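Local coordinates for glycoside hydrolase family 81 (Clostridium thermocellum, PDB 6FOP), which probably hydrolyses beta-1,3-glucans such as laminarin as part of the bacterium's cellulosome, at residues L58-K63 with A125-G130; S95-P100 with N142-F147; G347-A352 with S370-S375; I355-G360 with A431-Q436. All blocks are in the same frame, centred on the assembly; numbering follows the deposited sequence. Where two conformers were deposited one is given.

Contact 1 of 4, residues L58-K63 with A125-G130; sequences LTFKFK and ATLMKG
Phe60 and Leu127 face each other across two strands whose CA atoms here are 8.1 Å apart, and the next matching pair, Phe62 CA and Ala125 CA, stands at 10.0 Å. Residue numbers rise on one strand as they fall on the other, so the strands run in roughly opposite directions, but these separations are too wide for backbone pairing within one sheet. They fit face-to-face packing instead: 59-63 belongs to a seven-stranded antiparallel sheet and 121-128 to an eight-stranded one, the two layers of a beta sandwich. Leu127 is the side chain that meets both phenylalanines. Its CD2 methyl sits over the middle of the Phe60 ring, 3.6 Å from the centroid and only 5° off the normal, a nearly ideal CH-pi contact. The other methyl serves both aromatics, with Leu127 CD1 3.7 Å from Phe62 CE1 and 3.8 Å from Phe60 CD2. It approaches the Phe62 ring obliquely. With CG beside the backbone N (chi1 -44°), Leu127 spreads its fork across the two phenylalanines, which alternation along the strand puts on the same side. Val69 and Ala134 also touch Phe60, while Ala114 and Met116 touch Phe62. Where the strands give way to loop, water 1 bridges the layers: it accepts from Leu58 N at 3.1 Å and can donate to Met128 O, 3.0 Å away. The chemistry is therefore dispersion and CH-pi attraction among buried side chains, with a water-mediated polar link at one end; adhesion between the sheets here depends on close fit rather than on directional bonds.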
loop_
_atom_site.group_PDB
_atom_site.type_symbol
_atom_site.label_atom_id
_atom_site.label_comp_id
_atom_site.label_asym_id
_atom_site.label_seq_id
_atom_site.Cartn_x
_atom_site.Cartn_y
_atom_site.Cartn_z
ATOM N N LEU A 58 16.071 -10.046 -3.772
ATOM C CA LEU A 58 15.958 -11.503 -3.620
ATOM C C LEU A 58 14.529 -11.990 -3.509
ATOM O O LEU A 58 13.629 -11.279 -3.002
ATOM C CB LEU A 58 16.701 -11.984 -2.364
ATOM C CG LEU A 58 18.214 -11.785 -2.368
ATOM C CD1 LEU A 58 18.803 -11.981 -0.983
ATOM C CD2 LEU A 58 18.899 -12.736 -3.310
ATOM N N THR A 59 14.333 -13.231 -3.906
ATOM C CA THR A 59 13.099 -13.934 -3.646
ATOM C C THR A 59 13.390 -15.261 -2.995
ATOM O O THR A 59 14.490 -15.821 -3.163
ATOM C CB THR A 59 12.235 -14.094 -4.910
ATOM O OG1 THR A 59 12.881 -14.976 -5.823
ATOM C CG2 THR A 59 12.010 -12.747 -5.606
ATOM N N PHE A 60 12.402 -15.787 -2.281
ATOM C CA PHE A 60 12.595 -16.992 -1.467
ATOM C C PHE A 60 11.394 -17.905 -1.539
ATOM O O PHE A 60 10.290 -17.468 -1.889
ATOM C CB PHE A 60 12.821 -16.616 0.017
ATOM C CG PHE A 60 13.896 -15.597 0.233
ATOM C CD1 PHE A 60 15.227 -15.989 0.333
ATOM C CD2 PHE A 60 13.584 -14.228 0.338
ATOM C CE1 PHE A 60 16.220 -15.046 0.502
ATOM C CE2 PHE A 60 14.579 -13.290 0.501
ATOM C CZ PHE A 60 15.909 -13.707 0.613
ATOM N N LYS A 61 11.567 -19.159 -1.161
ATOM C CA LYS A 61 10.416 -20.013 -0.923
ATOM C C LYS A 61 10.788 -21.092 0.057
ATOM O O LYS A 61 11.803 -21.775 -0.124
ATOM C CB LYS A 61 9.897 -20.639 -2.222
ATOM C CG LYS A 61 8.544 -21.336 -2.018
ATOM C CD LYS A 61 7.985 -21.978 -3.277
ATOM C CE LYS A 61 8.709 -23.260 -3.597
ATOM N NZ LYS A 61 8.157 -23.860 -4.845
ATOM N N PHE A 62 9.973 -21.271 1.090
ATOM C CA PHE A 62 10.192 -22.352 2.065
ATOM C C PHE A 62 9.603 -23.642 1.512
ATOM O O PHE A 62 8.589 -23.623 0.826
ATOM C CB PHE A 62 9.552 -22.002 3.413
ATOM C CG PHE A 62 10.238 -20.855 4.111
ATOM C CD1 PHE A 62 9.894 -19.538 3.821
ATOM C CD2 PHE A 62 11.241 -21.094 5.061
ATOM C CE1 PHE A 62 10.541 -18.491 4.435
ATOM C CE2 PHE A 62 11.893 -20.034 5.669
ATOM C CZ PHE A 62 11.526 -18.732 5.369
ATOM N N LYS A 63 10.293 -24.750 1.774
ATOM C CA LYS A 63 9.862 -26.105 1.392
ATOM C C LYS A 63 10.468 -27.091 2.371
ATOM O O LYS A 63 11.241 -26.698 3.235
ATOM C CB LYS A 63 10.240 -26.423 -0.060
ATOM C CG LYS A 63 11.730 -26.367 -0.346
ATOM C CD LYS A 63 12.020 -26.615 -1.810
ATOM C CE LYS A 63 13.519 -26.674 -2.086
ATOM N NZ LYS A 63 13.780 -26.760 -3.549
ATOM N N ALA A 125 15.897 -18.134 9.428
ATOM C CA ALA A 125 16.206 -17.281 8.279
ATOM C C ALA A 125 15.625 -15.885 8.464
ATOM O O ALA A 125 14.454 -15.753 8.864
ATOM C CB ALA A 125 15.644 -17.904 7.025
ATOM N N THR A 126 16.444 -14.871 8.205
ATOM C CA THR A 126 15.982 -13.488 8.141
ATOM C C THR A 126 15.989 -13.069 6.669
ATOM O O THR A 126 17.049 -13.062 6.018
ATOM C CB THR A 126 16.889 -12.546 8.939
ATOM O OG1 THR A 126 16.904 -12.965 10.302
ATOM C CG2 THR A 126 16.429 -11.091 8.878
ATOM N N LEU A 127 14.789 -12.726 6.194
ATOM C CA LEU A 127 14.519 -12.279 4.822
ATOM C C LEU A 127 14.130 -10.801 4.903
ATOM O O LEU A 127 13.339 -10.424 5.777
ATOM C CB LEU A 127 13.402 -13.082 4.206
ATOM C CG LEU A 127 13.459 -14.589 4.434
ATOM C CD1 LEU A 127 12.253 -15.246 3.773
ATOM C CD2 LEU A 127 14.776 -15.215 3.984
ATOM N N MET A 128 14.732 -9.977 4.042
ATOM C CA MET A 128 14.540 -8.535 4.153
ATOM C C MET A 128 14.274 -7.888 2.807
ATOM O O MET A 128 15.027 -8.081 1.837
ATOM C CB MET A 128 15.750 -7.906 4.822
ATOM C CG MET A 128 15.738 -6.390 4.871
ATOM S SD MET A 128 17.077 -5.891 5.931
ATOM C CE MET A 128 17.231 -4.187 5.510
ATOM N N LYS A 129 13.206 -7.099 2.780
ATOM C CA LYS A 129 12.854 -6.283 1.629
ATOM C C LYS A 129 13.816 -5.103 1.650
ATOM O O LYS A 129 13.950 -4.432 2.679
ATOM C CB LYS A 129 11.423 -5.816 1.743
ATOM C CG LYS A 129 10.983 -4.833 0.672
ATOM C CD LYS A 129 9.464 -4.682 0.611
ATOM C CE LYS A 129 8.751 -5.920 0.141
ATOM N NZ LYS A 129 9.108 -6.362 -1.247
ATOM N N GLY A 130 14.478 -4.839 0.538
ATOM C CA GLY A 130 15.481 -3.806 0.493
ATOM C C GLY A 130 16.865 -4.224 0.977
ATOM O O GLY A 130 17.699 -3.356 1.263
HETATM O O HOH W 1 15.927 -9.088 -0.877
#

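Contact 2 of 4, residues S95-P100 with N142-F147; sequences SVYTFP and NPRIDF. With MG (magnesium ion), chain B.
The Tyr97 ring carries the guanidinium of Arg144 flat against one face, the planes 15° apart and the centres 4.2 Å from each other. Arg144 CZ lies 11° off the ring normal, so the stack is also a cation-pi pair, and NH2 rides above the middle of the ring. Seen from the guanidinium, Tyr97 CZ is the ring atom on its face, displaced toward the rim. Its nitrogens make the polar contacts: NE donates to the backbone oxygen of His93, while water 2 accepts from Arg144 NH2 at 2.9 Å and lies 2.7 Å from Val96 O, to which it can donate. These bonds probably restrict rotation of the group and help keep it nearly flat on the ring. The contact lies at the surface of the beta sandwich, where strand 143-147 pairs with 89-93, and the loop containing 95-100 crosses from 89-93 to strand 103-107 of the other sheet. Arg144 reaches the loop through a chain bent at CG-CD (chi3 63°), and the Tyr97 and Arg144 side chains cross at about a right angle. Two residues along the strand, Asp146 OD1 binds a magnesium ion at 2.3 Å; Phe147 O, at 2.4 Å from the metal, and waters 3 and 4 are further ligands, and Gly188 also belongs to the site.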
loop_
_atom_site.group_PDB
_atom_site.type_symbol
_atom_site.label_atom_id
_atom_site.label_comp_id
_atom_site.label_asym_id
_atom_site.label_seq_id
_atom_site.Cartn_x
_atom_site.Cartn_y
_atom_site.Cartn_z
ATOM N N SER A 95 22.057 -32.528 8.298
ATOM C CA SER A 95 21.450 -33.727 8.893
ATOM C C SER A 95 19.926 -33.804 8.931
ATOM O O SER A 95 19.381 -34.886 9.091
ATOM C CB SER A 95 22.053 -33.993 10.278
ATOM O OG SER A 95 21.882 -32.903 11.141
ATOM N N VAL A 96 19.235 -32.691 8.708
ATOM C CA VAL A 96 17.797 -32.676 8.683
ATOM C C VAL A 96 17.445 -32.443 7.226
ATOM O O VAL A 96 17.645 -31.358 6.715
ATOM C CB VAL A 96 17.198 -31.566 9.575
ATOM C CG1 VAL A 96 15.680 -31.584 9.480
ATOM C CG2 VAL A 96 17.615 -31.773 11.027
ATOM N N TYR A 97 16.940 -33.465 6.551
ATOM C CA TYR A 97 16.586 -33.346 5.131
ATOM C C TYR A 97 15.118 -32.946 4.919
ATOM O O TYR A 97 14.765 -32.465 3.832
ATOM C CB TYR A 97 16.925 -34.648 4.389
ATOM C CG TYR A 97 18.390 -34.780 3.977
ATOM C CD1 TYR A 97 19.427 -34.448 4.853
ATOM C CD2 TYR A 97 18.740 -35.265 2.704
ATOM C CE1 TYR A 97 20.770 -34.569 4.489
ATOM C CE2 TYR A 97 20.073 -35.391 2.322
ATOM C CZ TYR A 97 21.081 -35.046 3.218
ATOM O OH TYR A 97 22.413 -35.165 2.860
ATOM N N THR A 98 14.269 -33.150 5.933
ATOM C CA THR A 98 12.844 -32.783 5.887
ATOM C C THR A 98 12.448 -32.025 7.156
ATOM O O THR A 98 12.478 -32.598 8.245
ATOM C CB THR A 98 11.945 -34.050 5.784
ATOM O OG1 THR A 98 12.345 -34.838 4.656
ATOM C CG2 THR A 98 10.481 -33.680 5.631
ATOM N N PHE A 99 12.065 -30.757 7.016
ATOM C CA PHE A 99 11.533 -29.979 8.117
ATOM C C PHE A 99 10.016 -30.044 8.027
ATOM O O PHE A 99 9.489 -30.087 6.924
ATOM C CB PHE A 99 11.984 -28.535 7.993
ATOM C CG PHE A 99 13.446 -28.331 8.268
ATOM C CD1 PHE A 99 13.908 -28.250 9.567
ATOM C CD2 PHE A 99 14.352 -28.239 7.222
ATOM C CE1 PHE A 99 15.259 -28.077 9.823
ATOM C CE2 PHE A 99 15.707 -28.066 7.469
ATOM C CZ PHE A 99 16.157 -27.986 8.776
ATOM N N PRO A 100 9.317 -30.014 9.166
ATOM C CA PRO A 100 7.869 -30.217 9.145
ATOM C C PRO A 100 7.070 -28.996 8.690
ATOM O O PRO A 100 5.950 -29.155 8.219
ATOM C CB PRO A 100 7.537 -30.524 10.607
ATOM C CG PRO A 100 8.594 -29.869 11.382
ATOM C CD PRO A 100 9.843 -29.975 10.544
ATOM N N ASN A 142 25.089 -28.358 9.750
ATOM C CA ASN A 142 25.759 -27.416 8.881
ATOM C C ASN A 142 24.869 -26.935 7.729
ATOM O O ASN A 142 24.005 -27.676 7.259
ATOM C CB ASN A 142 26.980 -28.090 8.277
ATOM C CG ASN A 142 28.080 -28.274 9.287
ATOM O OD1 ASN A 142 28.347 -27.395 10.107
ATOM N ND2 ASN A 142 28.754 -29.407 9.208
ATOM N N PRO A 143 25.146 -25.730 7.218
ATOM C CA PRO A 143 24.485 -25.298 5.976
ATOM C C PRO A 143 24.839 -26.211 4.838
ATOM O O PRO A 143 26.023 -26.463 4.606
ATOM C CB PRO A 143 25.060 -23.898 5.736
ATOM C CG PRO A 143 25.523 -23.457 7.085
ATOM C CD PRO A 143 26.065 -24.700 7.711
ATOM N N ARG A 144 23.816 -26.726 4.162
ATOM C CA ARG A 144 23.983 -27.579 3.006
ATOM C C ARG A 144 23.343 -26.823 1.867
ATOM O O ARG A 144 22.117 -26.712 1.825
ATOM C CB ARG A 144 23.296 -28.933 3.252
ATOM C CG ARG A 144 23.430 -29.931 2.098
ATOM C CD ARG A 144 22.780 -31.263 2.471
ATOM N NE ARG A 144 21.335 -31.148 2.694
ATOM C CZ ARG A 144 20.398 -31.185 1.749
ATOM N NH1 ARG A 144 20.718 -31.361 0.458
ATOM N NH2 ARG A 144 19.105 -31.080 2.065
ATOM N N ILE A 145 24.177 -26.233 1.012
ATOM C CA ILE A 145 23.724 -25.344 -0.060
ATOM C C ILE A 145 23.556 -26.153 -1.337
ATOM O O ILE A 145 24.541 -26.516 -2.017
ATOM C CB ILE A 145 24.678 -24.146 -0.264
ATOM C CG1 ILE A 145 25.066 -23.523 1.098
ATOM C CG2 ILE A 145 24.049 -23.124 -1.214
ATOM C CD1 ILE A 145 23.927 -23.038 1.965
ATOM N N ASP A 146 22.297 -26.465 -1.639
ATOM C CA ASP A 146 21.920 -27.318 -2.756
ATOM C C ASP A 146 21.595 -26.451 -3.962
ATOM O O ASP A 146 20.504 -25.862 -4.057
ATOM C CB ASP A 146 20.720 -28.172 -2.332
ATOM C CG ASP A 146 20.234 -29.116 -3.402
ATOM O OD1 ASP A 146 20.831 -29.186 -4.486
ATOM O OD2 ASP A 146 19.204 -29.786 -3.142
ATOM N N PHE A 147 22.563 -26.317 -4.857
ATOM C CA PHE A 147 22.422 -25.457 -6.047
ATOM C C PHE A 147 21.543 -26.096 -7.113
ATOM O O PHE A 147 21.425 -27.335 -7.190
ATOM C CB PHE A 147 23.802 -25.129 -6.646
ATOM C CG PHE A 147 24.596 -24.156 -5.830
ATOM C CD1 PHE A 147 25.373 -24.596 -4.774
ATOM C CD2 PHE A 147 24.521 -22.783 -6.095
ATOM C CE1 PHE A 147 26.091 -23.684 -3.994
ATOM C CE2 PHE A 147 25.229 -21.870 -5.332
ATOM C CZ PHE A 147 25.997 -22.319 -4.266
HETATM MG MG MG B . 22.139 -29.405 -6.339
HETATM O O HOH W 2 17.893 -29.876 4.416
HETATM O O HOH W 3 22.770 -29.757 -8.519
HETATM O O HOH W 4 23.084 -31.335 -5.434
#

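Contact 3 of 4, residues G347-A352 with S370-S375; sequences GKLSCA and SFMKSS
Leu349 and Met372 lie alongside each other, pointing opposite ways, so that the contact runs along their lengths: Leu349 CB is 4.0 Å from Met372 SD and also 4.0 Å from Met372 CG. The thioether turns at its last torsion (chi3 72°), which swings the CE methyl away from the leucine and onto the next residue, Ser350, where CE lies 3.6 Å from Ser350 OG and 4.0 Å from Ser350 CA. That hydroxyl is already engaged, hydrogen-bonded to the carbonyl oxygen of Leu346 one turn back in its own helix, so the methyl packs against a polar atom that is satisfied. The two segments belong to successive helices, 339-359 and 362-379, which form a helical hairpin in the family 81 C-terminal domain; assignment to the six-hairpin clan is consistent with an (alpha/alpha)6 barrel. The axes of 347-352 and 370-375 approach to 10.3 Å, with directions 139° apart, an antiparallel but clearly splayed crossing. Phe371 meets Leu349 quite differently from Met372. Its side chain crosses that of the leucine at about a right angle, and Leu349 CD1 approaches the ring obliquely, 3.8 Å from Phe371 CD2. The phenylalanine also brings its ring against His345, the two planes nearly perpendicular. Leu353 adds to the apolar surroundings of Met372 and Phe368 to those of Leu349, whereas Ser350 also touches His425 and Ala426 of helix 416-433.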
loop_
_atom_site.group_PDB
_atom_site.type_symbol
_atom_site.label_atom_id
_atom_site.label_comp_id
_atom_site.label_asym_id
_atom_site.label_seq_id
_atom_site.Cartn_x
_atom_site.Cartn_y
_atom_site.Cartn_z
ATOM N N GLY A 347 -19.811 5.854 0.166
ATOM C CA GLY A 347 -18.923 6.777 -0.532
ATOM C C GLY A 347 -19.697 7.704 -1.484
ATOM O O GLY A 347 -19.421 8.897 -1.576
ATOM N N LYS A 348 -20.662 7.124 -2.201
ATOM C CA LYS A 348 -21.531 7.882 -3.101
ATOM C C LYS A 348 -22.242 9.007 -2.317
ATOM O O LYS A 348 -22.264 10.162 -2.768
ATOM C CB LYS A 348 -22.526 6.933 -3.757
ATOM C CG LYS A 348 -23.430 7.617 -4.740
ATOM C CD LYS A 348 -24.197 6.673 -5.627
ATOM C CE LYS A 348 -24.934 5.574 -4.987
ATOM N NZ LYS A 348 -25.480 4.723 -6.115
ATOM N N LEU A 349 -22.809 8.663 -1.160
ATOM C CA LEU A 349 -23.471 9.699 -0.342
ATOM C C LEU A 349 -22.479 10.759 0.173
ATOM O O LEU A 349 -22.775 11.956 0.209
ATOM C CB LEU A 349 -24.247 9.104 0.801
ATOM C CG LEU A 349 -25.353 8.113 0.412
ATOM C CD1 LEU A 349 -26.206 7.784 1.611
ATOM C CD2 LEU A 349 -26.222 8.513 -0.736
ATOM N N SER A 350 -21.298 10.290 0.582
ATOM C CA SER A 350 -20.250 11.171 1.091
ATOM C C SER A 350 -19.800 12.221 0.097
ATOM O O SER A 350 -19.454 13.351 0.487
ATOM C CB SER A 350 -19.033 10.348 1.520
ATOM O OG SER A 350 -19.330 9.444 2.560
ATOM N N CYS A 351 -19.778 11.831 -1.183
ATOM C CA CYS A 351 -19.392 12.727 -2.251
ATOM C C CYS A 351 -20.535 13.655 -2.719
ATOM O O CYS A 351 -20.271 14.753 -3.202
ATOM C CB CYS A 351 -18.796 11.935 -3.417
ATOM S SG CYS A 351 -17.217 11.157 -3.056
ATOM N N ALA A 352 -21.781 13.232 -2.536
ATOM C CA ALA A 352 -22.928 14.069 -2.952
ATOM C C ALA A 352 -23.367 15.049 -1.877
ATOM O O ALA A 352 -23.935 16.101 -2.183
ATOM C CB ALA A 352 -24.082 13.188 -3.333
ATOM N N SER A 370 -28.844 11.518 7.244
ATOM C CA SER A 370 -29.632 10.584 8.052
ATOM C C SER A 370 -29.245 9.142 7.759
ATOM O O SER A 370 -29.073 8.330 8.668
ATOM C CB SER A 370 -31.132 10.765 7.799
ATOM O OG SER A 370 -31.899 9.808 8.509
ATOM N N PHE A 371 -29.141 8.808 6.470
ATOM C CA PHE A 371 -28.768 7.447 6.091
ATOM C C PHE A 371 -27.318 7.130 6.470
ATOM O O PHE A 371 -27.038 6.038 6.958
ATOM C CB PHE A 371 -29.029 7.133 4.606
ATOM C CG PHE A 371 -28.922 5.660 4.307
ATOM C CD1 PHE A 371 -29.967 4.818 4.635
ATOM C CD2 PHE A 371 -27.758 5.103 3.805
ATOM C CE1 PHE A 371 -29.904 3.459 4.408
ATOM C CE2 PHE A 371 -27.697 3.734 3.555
ATOM C CZ PHE A 371 -28.759 2.919 3.859
ATOM N N MET A 372 -26.425 8.095 6.274
ATOM C CA MET A 372 -25.040 7.891 6.651
ATOM C C MET A 372 -24.928 7.609 8.151
ATOM O O MET A 372 -24.292 6.646 8.580
ATOM C CB MET A 372 -24.191 9.112 6.282
ATOM C CG MET A 372 -24.023 9.262 4.782
ATOM S SD MET A 372 -23.493 10.921 4.265
ATOM C CE MET A 372 -21.778 10.915 4.826
ATOM N N LYS A 373 -25.562 8.454 8.966
ATOM C CA LYS A 373 -25.511 8.266 10.404
ATOM C C LYS A 373 -26.209 6.985 10.821
ATOM O O LYS A 373 -25.643 6.191 11.585
ATOM C CB LYS A 373 -26.115 9.458 11.139
ATOM C CG LYS A 373 -25.263 10.720 11.159
ATOM C CD LYS A 373 -25.934 11.810 12.002
ATOM C CE LYS A 373 -25.035 12.989 12.296
ATOM N NZ LYS A 373 -25.733 13.969 13.181
ATOM N N SER A 374 -27.456 6.765 10.404
ATOM C CA SER A 374 -28.196 5.611 10.912
ATOM C C SER A 374 -27.486 4.307 10.509
ATOM O O SER A 374 -27.416 3.357 11.298
ATOM C CB SER A 374 -29.654 5.627 10.459
ATOM O OG SER A 374 -29.777 5.528 9.043
ATOM N N SER A 375 -26.955 4.266 9.291
ATOM C CA SER A 375 -26.310 3.037 8.866
ATOM C C SER A 375 -24.974 2.821 9.583
ATOM O O SER A 375 -24.704 1.699 9.978
ATOM C CB SER A 375 -26.177 2.952 7.356
ATOM O OG SER A 375 -25.263 3.904 6.885
#

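Contact 4 of 4, residues I355-G360 with A431-Q436; sequences IAEQLG and ALRDPQ
Arg433 reaches Glu357 by an arm that leaves CB with CG beside the backbone N and then stays extended from CG to NE; the two extended side chains, coming from opposite directions, together bridge the 11.3 Å between Glu357 CA and Arg433 CA. Arg433 CD is the first atom to approach the acid, 3.6 Å from Glu357 OE2. Next, NE donates to the syn lone pair of OE2 at 2.8 Å, with an N-H...O angle of 168°. Arg433 CZ follows at 3.5 Å from Glu357 OE1, and NH2 donates to OE1, also at 2.8 Å but less straight, at 155°, meeting it on the syn side yet well out of the carboxylate plane. The remaining nitrogen, NH1, turns back to the carbonyl oxygen of Gln429. This is a side-on, two-pronged salt bridge: both carboxylate oxygens lie near the guanidinium plane, though the two groups are twisted 26° from each other. Such pairing fixes the rotation of both tips and probably stabilises both charges. The bridge joins the C-terminal parts of helices 339-359, whose last turn closes in a Schellman motif at Gly360, and 416-433. Lys365 of helix 362-379 touches Glu357, and Asp434 is the N-cap of the short helix that follows, its OD1 accepting from Trp437 N.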
loop_
_atom_site.group_PDB
_atom_site.type_symbol
_atom_site.label_atom_id
_atom_site.label_comp_id
_atom_site.label_asym_id
_atom_site.label_seq_id
_atom_site.Cartn_x
_atom_site.Cartn_y
_atom_site.Cartn_z
ATOM N N ILE A 355 -22.504 18.739 -2.135
ATOM C CA ILE A 355 -23.128 19.356 -3.303
ATOM C C ILE A 355 -24.560 19.769 -2.928
ATOM O O ILE A 355 -25.006 20.886 -3.249
ATOM C CB ILE A 355 -23.074 18.416 -4.515
ATOM C CG1 ILE A 355 -21.612 18.065 -4.841
ATOM C CG2 ILE A 355 -23.779 19.034 -5.719
ATOM C CD1 ILE A 355 -21.424 16.958 -5.855
ATOM N N ALA A 356 -25.296 18.865 -2.274
ATOM C CA ALA A 356 -26.614 19.228 -1.749
ATOM C C ALA A 356 -26.577 20.475 -0.860
ATOM O O ALA A 356 -27.436 21.378 -0.978
ATOM C CB ALA A 356 -27.253 18.079 -0.997
ATOM N N GLU A 357 -25.581 20.551 0.010
ATOM C CA GLU A 357 -25.438 21.689 0.910
ATOM C C GLU A 357 -25.153 22.974 0.136
ATOM O O GLU A 357 -25.776 24.028 0.390
ATOM C CB GLU A 357 -24.316 21.445 1.920
ATOM C CG GLU A 357 -24.648 20.345 2.911
ATOM C CD GLU A 357 -23.494 19.873 3.733
ATOM O OE1 GLU A 357 -22.350 20.035 3.275
ATOM O OE2 GLU A 357 -23.763 19.293 4.813
ATOM N N GLN A 358 -24.276 22.897 -0.855
ATOM C CA GLN A 358 -23.940 24.079 -1.697
ATOM C C GLN A 358 -25.168 24.627 -2.422
ATOM O O GLN A 358 -25.286 25.842 -2.618
ATOM C CB GLN A 358 -22.868 23.727 -2.725
ATOM C CG GLN A 358 -21.503 23.491 -2.095
ATOM C CD GLN A 358 -20.498 22.878 -3.048
ATOM O OE1 GLN A 358 -20.776 22.595 -4.210
ATOM N NE2 GLN A 358 -19.312 22.644 -2.537
ATOM N N LEU A 359 -26.063 23.724 -2.822
ATOM C CA LEU A 359 -27.272 24.122 -3.533
ATOM C C LEU A 359 -28.384 24.598 -2.631
ATOM O O LEU A 359 -29.382 25.118 -3.140
ATOM C CB LEU A 359 -27.774 22.956 -4.375
ATOM C CG LEU A 359 -26.884 22.574 -5.553
ATOM C CD1 LEU A 359 -27.230 21.167 -5.995
ATOM C CD2 LEU A 359 -27.055 23.522 -6.721
ATOM N N GLY A 360 -28.255 24.411 -1.325
ATOM C CA GLY A 360 -29.346 24.727 -0.391
ATOM C C GLY A 360 -30.454 23.688 -0.416
ATOM O O GLY A 360 -31.577 23.956 0.007
ATOM N N ALA A 431 -18.008 13.817 10.772
ATOM C CA ALA A 431 -17.167 14.527 11.753
ATOM C C ALA A 431 -16.914 15.997 11.463
ATOM O O ALA A 431 -16.866 16.816 12.379
ATOM C CB ALA A 431 -15.857 13.786 11.932
ATOM N N LEU A 432 -16.801 16.332 10.179
ATOM C CA LEU A 432 -16.591 17.719 9.748
ATOM C C LEU A 432 -17.818 18.589 10.065
ATOM O O LEU A 432 -17.692 19.802 10.189
ATOM C CB LEU A 432 -16.294 17.775 8.242
ATOM C CG LEU A 432 -14.921 17.237 7.865
ATOM C CD1 LEU A 432 -14.852 16.947 6.364
ATOM C CD2 LEU A 432 -13.828 18.211 8.286
ATOM N N ARG A 433 -18.976 17.952 10.211
ATOM C CA ARG A 433 -20.250 18.625 10.441
ATOM C C ARG A 433 -20.787 18.482 11.851
ATOM O O ARG A 433 -21.641 19.257 12.266
ATOM C CB ARG A 433 -21.280 18.078 9.456
ATOM C CG ARG A 433 -20.946 18.401 8.010
ATOM C CD ARG A 433 -21.685 17.492 7.068
ATOM N NE ARG A 433 -21.502 17.915 5.687
ATOM C CZ ARG A 433 -20.441 17.635 4.919
ATOM N NH1 ARG A 433 -19.463 16.877 5.373
ATOM N NH2 ARG A 433 -20.365 18.073 3.684
ATOM N N ASP A 434 -20.303 17.501 12.599
ATOM C CA ASP A 434 -20.930 17.126 13.843
ATOM C C ASP A 434 -19.844 16.570 14.760
ATOM O O ASP A 434 -19.587 15.352 14.770
ATOM C CB ASP A 434 -22.057 16.134 13.621
ATOM C CG ASP A 434 -22.806 15.803 14.871
ATOM O OD1 ASP A 434 -22.324 16.126 15.970
ATOM O OD2 ASP A 434 -23.876 15.163 14.752
ATOM N N PRO A 435 -19.171 17.479 15.496
ATOM C CA PRO A 435 -18.131 17.055 16.425
ATOM C C PRO A 435 -18.649 16.189 17.568
ATOM O O PRO A 435 -17.887 15.421 18.158
ATOM C CB PRO A 435 -17.559 18.387 16.942
ATOM C CG PRO A 435 -18.691 19.352 16.849
ATOM C CD PRO A 435 -19.488 18.916 15.650
ATOM N N GLN A 436 -19.919 16.353 17.901
ATOM C CA GLN A 436 -20.556 15.591 18.964
ATOM C C GLN A 436 -20.631 14.100 18.563
ATOM O O GLN A 436 -20.151 13.217 19.272
ATOM C CB GLN A 436 -21.950 16.224 19.182
ATOM C CG GLN A 436 -22.865 15.551 20.145
ATOM C CD GLN A 436 -24.209 16.227 20.147
ATOM O OE1 GLN A 436 -24.878 16.296 19.119
ATOM N NE2 GLN A 436 -24.597 16.753 21.280
#

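Contacts 1 and 2 lie in the beta sandwich and share its seven-stranded sheet, their centres 16 Å apart; contacts 3 and 4 lie on the opposite side of the chain's centre, in the helical domain, and both use helix 339-359. Each region pairs a buried contact with a surface one. Contacts 1 and 3 are core and almost wholly apolar, with methyl groups or a thioether against rings and aliphatic carbons. Contacts 2 and 4 each rely on an arginine, presented by its face to an aromatic in one and by its edge to a carboxylate in the other. Lys373 NZ and Asp434 OD2, 2.7 Å apart in a salt bridge, join contacts 3 and 4 directly, whereas contacts 1 and 2 do not touch.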